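Local coordinates for protein glucanase (Klebsiella pneumoniae, PDB 5GY3) that probably hydrolyses internal beta-1,4-glucosidic linkages of cellulose and related beta-glucans as a family 8 endoglucanase, at residues 36-41 against 302-307; 88-93 against 155-160; 111-116 against 163-168. All blocks are in the same frame, centred on the assembly; numbering follows the deposited sequence.

Interactions 1 and 2 are buried among the helices of the family 8 barrel, whereas interaction 3 lies towards the outside, where two helices meet at a turn. Helix 155-164 contributes to both interactions 2 and 3, and helices 86-103 and 106-123, which follow each other in the chain, supply their other sides. A93 O and S112 OG join these two contacts through a probable hydrogen bond, while L37 and L91 pack between interactions 1 and 2. The salt bridge belongs to the outer, partly buried contact. The two buried ones rest on methyl packing: 36-41 joins 302-307 with no hydrogen bond between the segments, and 88-93 against 155-160 adds a bridging water.

Interaction 1 of 3, residues 36-41 against 302-307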
loop_
_atom_site.group_PDB
_atom_site.type_symbol
_atom_site.label_atom_id
_atom_site.label_comp_id
_atom_site.label_asym_id
_atom_site.label_seq_id
_atom_site.Cartn_x
_atom_site.Cartn_y
_atom_site.Cartn_z
ATOM N N MET A 36 2.551 -10.551 -5.446
ATOM C CA MET A 36 2.190 -11.772 -4.725
ATOM C C MET A 36 0.691 -11.835 -4.453
ATOM O O MET A 36 0.077 -12.899 -4.584
ATOM C CB MET A 36 2.978 -11.874 -3.420
ATOM C CG MET A 36 4.437 -12.240 -3.615
ATOM S SD MET A 36 5.462 -12.032 -2.146
ATOM C CE MET A 36 4.759 -13.245 -1.018
ATOM N N LEU A 37 0.084 -10.708 -4.067
ATOM C CA LEU A 37 -1.370 -10.660 -3.903
ATOM C C LEU A 37 -2.081 -11.018 -5.200
ATOM O O LEU A 37 -3.037 -11.803 -5.207
ATOM C CB LEU A 37 -1.812 -9.265 -3.444
ATOM C CG LEU A 37 -1.599 -8.879 -1.985
ATOM C CD1 LEU A 37 -1.847 -7.370 -1.798
ATOM C CD2 LEU A 37 -2.533 -9.686 -1.091
ATOM N N LEU A 38 -1.639 -10.423 -6.309
ATOM C CA LEU A 38 -2.287 -10.683 -7.589
ATOM C C LEU A 38 -2.033 -12.110 -8.071
ATOM O O LEU A 38 -2.888 -12.691 -8.750
ATOM C CB LEU A 38 -1.822 -9.654 -8.625
ATOM C CG LEU A 38 -2.207 -8.189 -8.345
ATOM C CD1 LEU A 38 -1.597 -7.265 -9.381
ATOM C CD2 LEU A 38 -3.716 -8.000 -8.303
ATOM N N ALA A 39 -0.882 -12.692 -7.729
ATOM C CA ALA A 39 -0.645 -14.088 -8.093
ATOM C C ALA A 39 -1.629 -15.014 -7.386
ATOM O O ALA A 39 -2.155 -15.950 -7.998
ATOM C CB ALA A 39 0.798 -14.482 -7.782
ATOM N N VAL A 40 -1.916 -14.758 -6.106
ATOM C CA VAL A 40 -2.934 -15.549 -5.407
ATOM C C VAL A 40 -4.290 -15.365 -6.074
ATOM O O VAL A 40 -5.017 -16.335 -6.334
ATOM C CB VAL A 40 -3.006 -15.156 -3.920
ATOM C CG1 VAL A 40 -4.110 -15.958 -3.229
ATOM C CG2 VAL A 40 -1.668 -15.354 -3.239
ATOM N N ALA A 41 -4.646 -14.108 -6.360
ATOM C CA ALA A 41 -5.949 -13.802 -6.942
ATOM C C ALA A 41 -6.143 -14.470 -8.297
ATOM O O ALA A 41 -7.271 -14.811 -8.671
ATOM C CB ALA A 41 -6.111 -12.292 -7.070
ATOM N N VAL A 302 -7.570 -2.593 -7.745
ATOM C CA VAL A 302 -8.946 -2.106 -7.674
ATOM C C VAL A 302 -9.920 -3.234 -7.990
ATOM O O VAL A 302 -10.926 -3.418 -7.299
ATOM C CB VAL A 302 -9.129 -0.896 -8.614
ATOM C CG1 VAL A 302 -10.599 -0.614 -8.853
ATOM C CG2 VAL A 302 -8.465 0.322 -8.003
ATOM N N TRP A 303 -9.614 -4.027 -9.019
ATOM C CA TRP A 303 -10.460 -5.163 -9.367
ATOM C C TRP A 303 -10.514 -6.180 -8.233
ATOM O O TRP A 303 -11.597 -6.662 -7.874
ATOM C CB TRP A 303 -9.948 -5.812 -10.653
ATOM C CG TRP A 303 -10.799 -6.955 -11.124
ATOM C CD1 TRP A 303 -10.443 -8.272 -11.179
ATOM C CD2 TRP A 303 -12.153 -6.882 -11.584
ATOM N NE1 TRP A 303 -11.491 -9.023 -11.660
ATOM C CE2 TRP A 303 -12.552 -8.194 -11.916
ATOM C CE3 TRP A 303 -13.065 -5.835 -11.756
ATOM C CZ2 TRP A 303 -13.825 -8.486 -12.408
ATOM C CZ3 TRP A 303 -14.326 -6.124 -12.245
ATOM C CH2 TRP A 303 -14.694 -7.440 -12.568
ATOM N N LEU A 304 -9.354 -6.494 -7.641
ATOM C CA LEU A 304 -9.303 -7.400 -6.498
ATOM C C LEU A 304 -10.099 -6.861 -5.317
ATOM O O LEU A 304 -10.809 -7.613 -4.637
ATOM C CB LEU A 304 -7.851 -7.626 -6.089
ATOM C CG LEU A 304 -7.622 -8.640 -4.980
ATOM C CD1 LEU A 304 -8.338 -9.951 -5.303
ATOM C CD2 LEU A 304 -6.145 -8.864 -4.830
ATOM N N ALA A 305 -9.965 -5.562 -5.035
ATOM C CA ALA A 305 -10.744 -4.958 -3.961
ATOM C C ALA A 305 -12.238 -5.140 -4.199
ATOM O O ALA A 305 -12.989 -5.459 -3.268
ATOM C CB ALA A 305 -10.387 -3.474 -3.831
ATOM N N LYS A 306 -12.683 -4.955 -5.443
ATOM C CA LYS A 306 -14.086 -5.193 -5.764
ATOM C C LYS A 306 -14.449 -6.655 -5.542
ATOM O O LYS A 306 -15.485 -6.956 -4.936
ATOM C CB LYS A 306 -14.379 -4.773 -7.205
ATOM C CG LYS A 306 -14.280 -3.276 -7.420
ATOM C CD LYS A 306 -14.153 -2.913 -8.898
ATOM C CE LYS A 306 -15.478 -3.075 -9.610
ATOM N NZ LYS A 306 -15.291 -3.139 -11.081
ATOM N N GLN A 307 -13.600 -7.577 -6.007
ATOM C CA GLN A 307 -13.904 -9.000 -5.862
ATOM C C GLN A 307 -14.015 -9.392 -4.400
ATOM O O GLN A 307 -14.871 -10.207 -4.031
ATOM C CB GLN A 307 -12.840 -9.858 -6.549
ATOM C CG GLN A 307 -12.708 -9.640 -8.055
ATOM C CD GLN A 307 -13.997 -9.159 -8.711
ATOM O OE1 GLN A 307 -14.062 -8.033 -9.219
ATOM N NE2 GLN A 307 -15.019 -10.010 -8.725
#
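L304 reaches across from helix 293-307 and fits its branched end against L37, L38 and A41 of helix 29-41. The stem is out of the main touching zone: L304 CB is still 4.7 Å from L38 CD2. With CG anti to the backbone N (chi1 -175°), the chain leaves its helix almost straight, and L304 CG comes to 4.5 Å from A41 CB. Both methyls then meet A41. L304 CD1 turns back at the fork and rests on A41 CB at 3.7 Å, the closest contact between the two segments. L304 CD2 continues the extended line from CA; it lies 4.1 Å from A41 CB and goes on to L38 CD2 at 4.3 Å and to the backbone oxygen of L37, which already accepts the helical bond from A41 N.

The last helix of the chain thus packs beside one of its first helices, bringing a late part of the sequence against an early one, as expected for the closed (alpha/alpha)6 barrel of glycoside hydrolase family 8. The short helical segments are 11.1 Å apart at closest approach and inclined by 52°, and L304 alone of 302-307 bridges the gap by its side chain. L37 CB comes to 4.6 Å from L304 CD2, while the L37 side chain turns towards helix 86-103; both L37 and L304 touch R98 there. Elsewhere on helix 293-307, V302 and A305 pack on helix 268-278. The side chain of L37 lies about 10 Å from that of D87, the predicted nucleophile.

Interaction 2 of 3, residues 88-93 against 155-160; sequences GDTLIA and FPAWRA
T90 and A157 meet methyl to methyl, T90 CG2 lying 3.6 Å from A157 CB, where helix 86-103 packs against the start of helix 155-164 inside the (alpha/alpha)6 barrel of family 8 glycoside hydrolases. These are also the residues whose backbones come nearest, their CA atoms 7.1 Å apart, consistent with the small side chain of A157.

The conformation of T90 separates its two branches by chemistry. CG2 stands anti to the backbone N and is aimed across the interface, while OG1 (chi1 -64°) folds back beside that nitrogen and bonds to S86 O one turn earlier in its own helix. L119 of helix 106-123 and I154 also touch the T90 side chain.

W158 starts off along the interface and reaches it through its ring. Its chi2 of -2° brings CD1 over to the side of CA, which presents the NE1 edge of the indole to helix 86-103. T90 CG2 sits at this edge, near the ring plane and 4.2 Å from W158 NE1, so the methyl does not stack on a face. The indole also meets the ring of W170, their planes inclined to each other, and touches L173 on helix 167-183.

The T90 side chain is about 5 Å from that of D87, predicted to be the nucleophile, so this packing borders the probable catalytic centre. One water completes the polar side of the contact, accepting from W158 NE1 at 2.8 Å. It donates to T90 OG1 at 2.9 Å. The bridge bends to about 102° at the water oxygen.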
loop_
_atom_site.group_PDB
_atom_site.type_symbol
_atom_site.label_atom_id
_atom_site.label_comp_id
_atom_site.label_asym_id
_atom_site.label_seq_id
_atom_site.Cartn_x
_atom_site.Cartn_y
_atom_site.Cartn_z
ATOM N N GLY A 88 5.217 -2.423 2.376
ATOM C CA GLY A 88 5.685 -3.565 1.602
ATOM C C GLY A 88 5.724 -4.838 2.426
ATOM O O GLY A 88 5.246 -5.887 1.986
ATOM N N ASP A 89 6.300 -4.762 3.638
ATOM C CA ASP A 89 6.298 -5.915 4.541
ATOM C C ASP A 89 4.881 -6.417 4.784
ATOM O O ASP A 89 4.638 -7.629 4.837
ATOM C CB ASP A 89 6.907 -5.570 5.904
ATOM C CG ASP A 89 8.290 -4.935 5.828
ATOM O OD1 ASP A 89 9.135 -5.361 5.013
ATOM O OD2 ASP A 89 8.533 -4.020 6.643
ATOM N N THR A 90 3.947 -5.489 4.993
ATOM C CA THR A 90 2.558 -5.859 5.247
ATOM C C THR A 90 1.954 -6.585 4.053
ATOM O O THR A 90 1.270 -7.607 4.212
ATOM C CB THR A 90 1.750 -4.594 5.564
ATOM O OG1 THR A 90 2.231 -4.003 6.777
ATOM C CG2 THR A 90 0.274 -4.899 5.688
ATOM N N LEU A 91 2.169 -6.047 2.846
ATOM C CA LEU A 91 1.584 -6.640 1.647
ATOM C C LEU A 91 2.099 -8.052 1.431
ATOM O O LEU A 91 1.332 -8.955 1.059
ATOM C CB LEU A 91 1.913 -5.772 0.433
ATOM C CG LEU A 91 1.240 -4.399 0.433
ATOM C CD1 LEU A 91 1.931 -3.482 -0.566
ATOM C CD2 LEU A 91 -0.237 -4.549 0.112
ATOM N N ILE A 92 3.400 -8.253 1.659
ATOM C CA ILE A 92 4.006 -9.579 1.548
ATOM C C ILE A 92 3.377 -10.537 2.552
ATOM O O ILE A 92 2.995 -11.661 2.206
ATOM C CB ILE A 92 5.534 -9.484 1.730
ATOM C CG1 ILE A 92 6.177 -8.755 0.538
ATOM C CG2 ILE A 92 6.138 -10.880 1.928
ATOM C CD1 ILE A 92 7.615 -8.201 0.805
ATOM N N ALA A 93 3.268 -10.112 3.818
ATOM C CA ALA A 93 2.695 -10.991 4.833
ATOM C C ALA A 93 1.233 -11.291 4.534
ATOM O O ALA A 93 0.744 -12.394 4.808
ATOM C CB ALA A 93 2.835 -10.367 6.225
ATOM N N PHE A 155 -5.655 -1.231 5.939
ATOM C CA PHE A 155 -6.748 -1.748 6.759
ATOM C C PHE A 155 -7.194 -3.163 6.400
ATOM O O PHE A 155 -7.401 -3.960 7.328
ATOM C CB PHE A 155 -7.936 -0.775 6.691
ATOM C CG PHE A 155 -7.588 0.618 7.120
ATOM C CD1 PHE A 155 -7.283 0.890 8.447
ATOM C CD2 PHE A 155 -7.547 1.648 6.193
ATOM C CE1 PHE A 155 -6.951 2.187 8.853
ATOM C CE2 PHE A 155 -7.209 2.945 6.590
ATOM C CZ PHE A 155 -6.924 3.207 7.921
ATOM N N PRO A 156 -7.353 -3.555 5.128
ATOM C CA PRO A 156 -7.819 -4.931 4.877
ATOM C C PRO A 156 -6.789 -5.988 5.255
ATOM O O PRO A 156 -7.166 -7.101 5.659
ATOM C CB PRO A 156 -8.123 -4.929 3.371
ATOM C CG PRO A 156 -7.229 -3.850 2.813
ATOM C CD PRO A 156 -7.236 -2.782 3.874
ATOM N N ALA A 157 -5.498 -5.671 5.135
ATOM C CA ALA A 157 -4.467 -6.582 5.610
ATOM C C ALA A 157 -4.518 -6.722 7.124
ATOM O O ALA A 157 -4.422 -7.833 7.655
ATOM C CB ALA A 157 -3.096 -6.093 5.165
ATOM N N TRP A 158 -4.652 -5.598 7.841
ATOM C CA TRP A 158 -4.681 -5.654 9.299
ATOM C C TRP A 158 -5.854 -6.493 9.798
ATOM O O TRP A 158 -5.727 -7.231 10.783
ATOM C CB TRP A 158 -4.758 -4.245 9.876
ATOM C CG TRP A 158 -3.546 -3.409 9.587
ATOM C CD1 TRP A 158 -2.417 -3.792 8.918
ATOM C CD2 TRP A 158 -3.348 -2.042 9.961
ATOM N NE1 TRP A 158 -1.524 -2.748 8.863
ATOM C CE2 TRP A 158 -2.077 -1.660 9.491
ATOM C CE3 TRP A 158 -4.127 -1.104 10.658
ATOM C CZ2 TRP A 158 -1.554 -0.380 9.699
ATOM C CZ3 TRP A 158 -3.616 0.171 10.858
ATOM C CH2 TRP A 158 -2.341 0.521 10.382
ATOM N N ARG A 159 -7.009 -6.383 9.136
ATOM C CA ARG A 159 -8.156 -7.192 9.540
ATOM C C ARG A 159 -7.860 -8.673 9.324
ATOM O O ARG A 159 -8.159 -9.504 10.188
ATOM C CB ARG A 159 -9.411 -6.755 8.768
ATOM C CG ARG A 159 -10.674 -7.546 9.101
ATOM C CD ARG A 159 -11.487 -7.865 7.863
ATOM N NE ARG A 159 -10.607 -8.012 6.672
ATOM C CZ ARG A 159 -10.274 -9.166 6.120
ATOM N NH1 ARG A 159 -10.751 -10.277 6.639
ATOM N NH2 ARG A 159 -9.495 -9.180 5.059
ATOM N N ALA A 160 -7.232 -9.013 8.193
ATOM C CA ALA A 160 -6.847 -10.398 7.941
ATOM C C ALA A 160 -5.859 -10.896 8.984
ATOM O O ALA A 160 -5.981 -12.029 9.469
ATOM C CB ALA A 160 -6.244 -10.536 6.540
HETATM O O HOH W 1 0.326 -1.805 6.931
#

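Interaction 3 of 3, residues 111-116 against 163-168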
loop_
_atom_site.group_PDB
_atom_site.type_symbol
_atom_site.label_atom_id
_atom_site.label_comp_id
_atom_site.label_asym_id
_atom_site.label_seq_id
_atom_site.Cartn_x
_atom_site.Cartn_y
_atom_site.Cartn_z
ATOM N N ALA A 111 5.004 -18.537 7.446
ATOM C CA ALA A 111 5.846 -17.427 7.009
ATOM C C ALA A 111 5.191 -16.085 7.320
ATOM O O ALA A 111 5.855 -15.156 7.803
ATOM C CB ALA A 111 6.138 -17.543 5.511
ATOM N N SER A 112 3.894 -15.966 7.043
ATOM C CA SER A 112 3.170 -14.736 7.347
ATOM C C SER A 112 3.283 -14.384 8.824
ATOM O O SER A 112 3.554 -13.228 9.180
ATOM C CB SER A 112 1.702 -14.890 6.940
ATOM O OG SER A 112 0.970 -13.712 7.251
ATOM N N ASP A 113 3.085 -15.379 9.698
ATOM C CA ASP A 113 3.070 -15.134 11.139
ATOM C C ASP A 113 4.373 -14.503 11.623
ATOM O O ASP A 113 4.361 -13.673 12.539
ATOM C CB ASP A 113 2.834 -16.440 11.899
ATOM C CG ASP A 113 1.462 -17.034 11.661
ATOM O OD1 ASP A 113 0.546 -16.281 11.290
ATOM O OD2 ASP A 113 1.307 -18.263 11.871
ATOM N N ALA A 114 5.512 -14.925 11.065
ATOM C CA ALA A 114 6.787 -14.353 11.479
ATOM C C ALA A 114 6.865 -12.877 11.120
ATOM O O ALA A 114 7.340 -12.059 11.923
ATOM C CB ALA A 114 7.946 -15.132 10.845
ATOM N N ILE A 115 6.394 -12.520 9.922
ATOM C CA ILE A 115 6.440 -11.137 9.458
ATOM C C ILE A 115 5.480 -10.267 10.255
ATOM O O ILE A 115 5.836 -9.150 10.653
ATOM C CB ILE A 115 6.139 -11.070 7.948
ATOM C CG1 ILE A 115 7.167 -11.914 7.177
ATOM C CG2 ILE A 115 6.108 -9.606 7.456
ATOM C CD1 ILE A 115 6.741 -12.274 5.757
ATOM N N THR A 116 4.254 -10.752 10.511
ATOM C CA THR A 116 3.323 -9.926 11.279
ATOM C C THR A 116 3.810 -9.736 12.712
ATOM O O THR A 116 3.653 -8.651 13.279
ATOM C CB THR A 116 1.899 -10.495 11.259
ATOM O OG1 THR A 116 1.870 -11.828 11.783
ATOM C CG2 THR A 116 1.354 -10.500 9.843
ATOM N N GLU A 163 -7.592 -11.860 12.263
ATOM C CA GLU A 163 -8.324 -13.123 12.236
ATOM C C GLU A 163 -7.423 -14.328 12.464
ATOM O O GLU A 163 -7.931 -15.409 12.791
ATOM C CB GLU A 163 -9.040 -13.288 10.912
ATOM C CG GLU A 163 -9.968 -12.151 10.565
ATOM C CD GLU A 163 -10.674 -12.391 9.244
ATOM O OE1 GLU A 163 -10.006 -12.362 8.181
ATOM O OE2 GLU A 163 -11.899 -12.625 9.260
ATOM N N ARG A 164 -6.116 -14.172 12.256
ATOM C CA ARG A 164 -5.101 -15.218 12.293
ATOM C C ARG A 164 -4.311 -15.213 13.597
ATOM O O ARG A 164 -4.092 -16.273 14.193
ATOM C CB ARG A 164 -4.151 -15.027 11.091
ATOM C CG ARG A 164 -2.808 -15.778 11.134
ATOM C CD ARG A 164 -2.959 -17.222 10.697
ATOM N NE ARG A 164 -1.744 -17.995 10.917
ATOM C CZ ARG A 164 -1.689 -19.319 10.838
ATOM N NH1 ARG A 164 -2.784 -20.006 10.547
ATOM N NH2 ARG A 164 -0.541 -19.956 11.057
ATOM N N THR A 165 -3.896 -14.042 14.074
ATOM C CA THR A 165 -2.938 -14.001 15.169
ATOM C C THR A 165 -2.933 -12.611 15.792
ATOM O O THR A 165 -3.274 -11.621 15.130
ATOM C CB THR A 165 -1.527 -14.387 14.677
ATOM O OG1 THR A 165 -0.625 -14.470 15.792
ATOM C CG2 THR A 165 -0.991 -13.380 13.646
ATOM N N HIS A 166 -2.547 -12.554 17.074
ATOM C CA HIS A 166 -2.427 -11.295 17.811
ATOM C C HIS A 166 -3.663 -10.427 17.587
ATOM O O HIS A 166 -3.564 -9.241 17.267
ATOM C CB HIS A 166 -1.161 -10.524 17.416
ATOM C CG HIS A 166 0.124 -11.238 17.710
ATOM N ND1 HIS A 166 0.536 -12.349 17.010
ATOM C CD2 HIS A 166 1.104 -10.975 18.610
ATOM C CE1 HIS A 166 1.709 -12.750 17.469
ATOM N NE2 HIS A 166 2.074 -11.938 18.446
ATOM N N LEU A 167 -4.842 -11.041 17.736
ATOM C CA LEU A 167 -6.082 -10.352 17.379
ATOM C C LEU A 167 -6.201 -8.995 18.064
ATOM O O LEU A 167 -6.522 -7.983 17.423
ATOM C CB LEU A 167 -7.281 -11.240 17.727
ATOM C CG LEU A 167 -8.676 -10.664 17.478
ATOM C CD1 LEU A 167 -9.625 -11.792 17.124
ATOM C CD2 LEU A 167 -9.203 -9.915 18.694
ATOM N N THR A 168 -5.987 -8.955 19.382
ATOM C CA THR A 168 -6.194 -7.704 20.106
ATOM C C THR A 168 -5.259 -6.602 19.609
ATOM O O THR A 168 -5.692 -5.457 19.406
ATOM C CB THR A 168 -6.005 -7.928 21.604
ATOM O OG1 THR A 168 -6.831 -9.028 22.014
ATOM C CG2 THR A 168 -6.403 -6.668 22.372
#
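D113 OD2 receives R164 NH2 at 2.6 Å, one half of a two-point salt bridge that ties helix 106-123 to the turn between helices 155-164 and 167-183, on the outer part of the (alpha/alpha)6 barrel. The other half runs from R164 NE to D113 OD1 at 2.9 Å. The guanidinium thus offers its NE side, and each carboxylate oxygen answers with its syn lone pair. Both bonds are nearly straight (167° at NE), and the two planes are only 15° apart, which fixes the rotation of both flat groups. A bend at chi2 (82°) brings the end of R164 round to the carboxylate, and its side chain also packs on L97 and A109.

Next to this pair, T165 sets its methyl CG2 against the hydroxyl oxygen T116 OG1 at 3.8 Å, and near D113 OD1. H166 holds the N-cap position of helix 167-183, with backbone torsions in the left-handed region, and its side chain touches L120. Within the turn, T165 OG1, set anti to its own nitrogen, shares a hydrogen bond of 2.7 Å with H166 ND1.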